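Local coordinates for protein glycerol dehydrogenase (Bacillus coagulans, PDB 6CSJ) that probably oxidises glycerol and related polyols with NAD+ as an iron-containing-type alcohol dehydrogenase, here a double mutant that has acquired D-lactate dehydrogenase activity, at residues D86-L97 / I109-I117. The protein carries 2 engineered substitutions. Numbering follows the deposited sequence.
Sequences DVVVGIGGGKTL and IPVIVAPTI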
loop_
_atom_site.group_PDB
_atom_site.type_symbol
_atom_site.label_atom_id
_atom_site.label_comp_id
_atom_site.label_asym_id
_atom_site.label_seq_id
_atom_site.Cartn_x
_atom_site.Cartn_y
_atom_site.Cartn_z
ATOM N N ASP A 86 -4.087 -4.308 26.507
ATOM C CA ASP A 86 -3.422 -2.984 26.435
ATOM C C ASP A 86 -2.482 -2.823 25.208
ATOM O O ASP A 86 -1.678 -1.889 25.152
ATOM C CB ASP A 86 -2.673 -2.706 27.751
ATOM C CG ASP A 86 -1.589 -3.733 28.043
ATOM O OD1 ASP A 86 -1.456 -4.726 27.281
ATOM O OD2 ASP A 86 -0.867 -3.556 29.045
ATOM N N VAL A 87 -2.584 -3.748 24.249
ATOM C CA VAL A 87 -1.929 -3.620 22.936
ATOM C C VAL A 87 -2.682 -4.492 21.925
ATOM O O VAL A 87 -3.100 -5.608 22.245
ATOM C CB VAL A 87 -0.410 -3.969 22.991
ATOM C CG1 VAL A 87 -0.166 -5.367 23.546
ATOM C CG2 VAL A 87 0.241 -3.828 21.623
ATOM N N VAL A 88 -2.879 -3.973 20.715
ATOM C CA VAL A 88 -3.620 -4.697 19.677
ATOM C C VAL A 88 -2.685 -5.053 18.518
ATOM O O VAL A 88 -1.811 -4.270 18.150
ATOM C CB VAL A 88 -4.883 -3.920 19.203
ATOM C CG1 VAL A 88 -4.554 -2.480 18.823
ATOM C CG2 VAL A 88 -5.579 -4.646 18.052
ATOM N N VAL A 89 -2.870 -6.248 17.967
ATOM C CA VAL A 89 -2.066 -6.742 16.864
ATOM C C VAL A 89 -3.007 -7.162 15.750
ATOM O O VAL A 89 -4.010 -7.830 16.007
ATOM C CB VAL A 89 -1.190 -7.950 17.276
ATOM C CG1 VAL A 89 -0.309 -8.398 16.111
ATOM C CG2 VAL A 89 -0.354 -7.611 18.508
ATOM N N GLY A 90 -2.674 -6.763 14.521
ATOM C CA GLY A 90 -3.353 -7.240 13.318
ATOM C C GLY A 90 -2.362 -8.024 12.487
ATOM O O GLY A 90 -1.227 -7.590 12.316
ATOM N N ILE A 91 -2.786 -9.185 11.988
ATOM C CA ILE A 91 -1.948 -10.055 11.171
ATOM C C ILE A 91 -2.755 -10.464 9.949
ATOM O O ILE A 91 -3.805 -11.085 10.075
ATOM C CB ILE A 91 -1.479 -11.321 11.951
ATOM C CG1 ILE A 91 -0.903 -10.943 13.331
ATOM C CG2 ILE A 91 -0.431 -12.096 11.143
ATOM C CD1 ILE A 91 -0.468 -12.125 14.175
ATOM N N GLY A 92 -2.268 -10.105 8.760
ATOM C CA GLY A 92 -2.960 -10.439 7.519
ATOM C C GLY A 92 -2.892 -9.343 6.479
ATOM O O GLY A 92 -1.921 -8.596 6.407
ATOM N N GLY A 93 -3.950 -9.269 5.669
ATOM C CA GLY A 93 -4.093 -8.267 4.621
ATOM C C GLY A 93 -4.594 -6.943 5.149
ATOM O O GLY A 93 -4.855 -6.791 6.358
ATOM N N GLY A 94 -4.744 -5.986 4.229
ATOM C CA GLY A 94 -5.098 -4.603 4.549
ATOM C C GLY A 94 -6.326 -4.409 5.413
ATOM O O GLY A 94 -6.311 -3.579 6.338
ATOM N N LYS A 95 -7.385 -5.168 5.126
ATOM C CA LYS A 95 -8.610 -5.071 5.922
ATOM C C LYS A 95 -8.372 -5.442 7.394
ATOM O O LYS A 95 -8.847 -4.742 8.297
ATOM C CB LYS A 95 -9.732 -5.909 5.306
ATOM C CG LYS A 95 -10.343 -5.315 4.034
ATOM C CD LYS A 95 -11.419 -6.264 3.490
ATOM C CE LYS A 95 -11.838 -5.952 2.053
ATOM N NZ LYS A 95 -12.580 -4.667 1.946
ATOM N N THR A 96 -7.614 -6.509 7.635
ATOM C CA THR A 96 -7.237 -6.891 9.006
ATOM C C THR A 96 -6.368 -5.832 9.686
ATOM O O THR A 96 -6.603 -5.479 10.838
ATOM C CB THR A 96 -6.480 -8.237 9.044
ATOM O OG1 THR A 96 -7.258 -9.263 8.402
ATOM C CG2 THR A 96 -6.193 -8.657 10.473
ATOM N N LEU A 97 -5.370 -5.333 8.974
ATOM C CA LEU A 97 -4.426 -4.355 9.537
ATOM C C LEU A 97 -5.145 -3.066 9.894
ATOM O O LEU A 97 -4.952 -2.527 10.974
ATOM C CB LEU A 97 -3.273 -4.060 8.554
ATOM C CG LEU A 97 -2.418 -5.253 8.091
ATOM C CD1 LEU A 97 -1.279 -4.797 7.204
ATOM C CD2 LEU A 97 -1.888 -6.059 9.271
ATOM N N ILE A 109 -5.049 2.303 22.699
ATOM C CA ILE A 109 -3.920 1.407 22.997
ATOM C C ILE A 109 -2.974 1.332 21.784
ATOM O O ILE A 109 -3.426 1.511 20.636
ATOM C CB ILE A 109 -4.398 -0.008 23.412
ATOM C CG1 ILE A 109 -5.318 -0.636 22.352
ATOM C CG2 ILE A 109 -5.102 0.058 24.777
ATOM C CD1 ILE A 109 -5.717 -2.062 22.653
ATOM N N PRO A 110 -1.666 1.082 22.018
ATOM C CA PRO A 110 -0.720 0.973 20.895
ATOM C C PRO A 110 -1.048 -0.200 19.960
ATOM O O PRO A 110 -1.756 -1.130 20.357
ATOM C CB PRO A 110 0.638 0.792 21.572
ATOM C CG PRO A 110 0.331 0.351 22.973
ATOM C CD PRO A 110 -0.981 0.981 23.322
ATOM N N VAL A 111 -0.550 -0.123 18.725
ATOM C CA VAL A 111 -0.908 -1.053 17.654
ATOM C C VAL A 111 0.336 -1.667 17.009
ATOM O O VAL A 111 1.354 -0.987 16.829
ATOM C CB VAL A 111 -1.701 -0.319 16.549
ATOM C CG1 VAL A 111 -2.125 -1.305 15.473
ATOM C CG2 VAL A 111 -2.867 0.440 17.135
ATOM N N ILE A 112 0.233 -2.953 16.666
ATOM C CA ILE A 112 1.223 -3.662 15.864
ATOM C C ILE A 112 0.505 -4.187 14.632
ATOM O O ILE A 112 -0.493 -4.890 14.747
ATOM C CB ILE A 112 1.881 -4.830 16.632
ATOM C CG1 ILE A 112 2.586 -4.293 17.892
ATOM C CG2 ILE A 112 2.868 -5.591 15.740
ATOM C CD1 ILE A 112 3.385 -5.325 18.671
ATOM N N VAL A 113 1.014 -3.842 13.451
ATOM C CA VAL A 113 0.501 -4.391 12.201
ATOM C C VAL A 113 1.569 -5.303 11.631
ATOM O O VAL A 113 2.748 -4.948 11.602
ATOM C CB VAL A 113 0.038 -3.303 11.193
ATOM C CG1 VAL A 113 -1.110 -2.497 11.794
ATOM C CG2 VAL A 113 1.156 -2.360 10.783
ATOM N N ALA A 114 1.145 -6.498 11.223
ATOM C CA ALA A 114 2.031 -7.526 10.717
ATOM C C ALA A 114 1.453 -8.077 9.418
ATOM O O ALA A 114 0.739 -9.071 9.439
ATOM C CB ALA A 114 2.209 -8.623 11.759
ATOM N N PRO A 115 1.754 -7.423 8.278
ATOM C CA PRO A 115 1.223 -7.898 7.000
ATOM C C PRO A 115 1.779 -9.267 6.642
ATOM O O PRO A 115 2.941 -9.558 6.941
ATOM C CB PRO A 115 1.696 -6.856 5.981
ATOM C CG PRO A 115 2.171 -5.694 6.771
ATOM C CD PRO A 115 2.595 -6.225 8.109
ATOM N N THR A 116 0.931 -10.095 6.048
ATOM C CA THR A 116 1.330 -11.384 5.508
ATOM C C THR A 116 1.619 -11.308 4.004
ATOM O O THR A 116 1.947 -12.327 3.378
ATOM C CB THR A 116 0.232 -12.433 5.761
ATOM O OG1 THR A 116 -0.999 -11.957 5.218
ATOM C CG2 THR A 116 0.062 -12.669 7.239
ATOM N N ILE A 117 1.474 -10.110 3.432
ATOM C CA ILE A 117 1.786 -9.825 2.024
ATOM C C ILE A 117 2.408 -8.434 1.969
ATOM O O ILE A 117 2.257 -7.643 2.911
ATOM C CB ILE A 117 0.520 -9.869 1.131
ATOM C CG1 ILE A 117 -0.430 -8.680 1.454
ATOM C CG2 ILE A 117 -0.163 -11.234 1.252
ATOM C CD1 ILE A 117 -1.850 -8.809 0.935
#
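Val-88 and Pro-110 open a run of six backbone hydrogen bonds joining strand 87-92 to strand 111-115 and the residues just before and after it. Val-88 N donates to Pro-110 O (3.1 Å), and Val-88 O accepts from Ile-112 N at 2.8 Å. Gly-90 repeats the pattern, its N bonded to Ile-112 O and its O to Ala-114 N. From Ala-114 O onward the bonds are longer: Gly-92 N reaches it at 3.3 Å, and Thr-116 N approaches Gly-92 O from above the carbonyl plane. Val-87, Val-89 and Ile-91 turn their polar backbone atoms to strand 32-36. Val-111 N is bonded to Thr-148 OG1, and the Asp-86 carboxylate to Lys-30 N and Lys-31 N.

Val-88 CG1 lies alongside Val-111 CG2, 3.8 Å away. With CG1 between its own N and carbonyl carbon (chi1 55°), Ile-109 sends CD1 to within 4.0 Å of Val-88 CB; an alanine here would probably open a gap beside that atom and the Val-87 and Val-88 nitrogens. The Leu-97 side chain crosses Pro-115 at about a right angle, CD1 3.6 Å from Pro-115 CG, fastening the first helical turn after the glycine-rich loop onto the sheet.

The pair belongs to a beta-alpha-beta unit closed by helix 94-106, in a Rossmann-like domain; strands 32-36 and 149-153 flank it, and helix 21-28 packs over Val-89 and Ile-112.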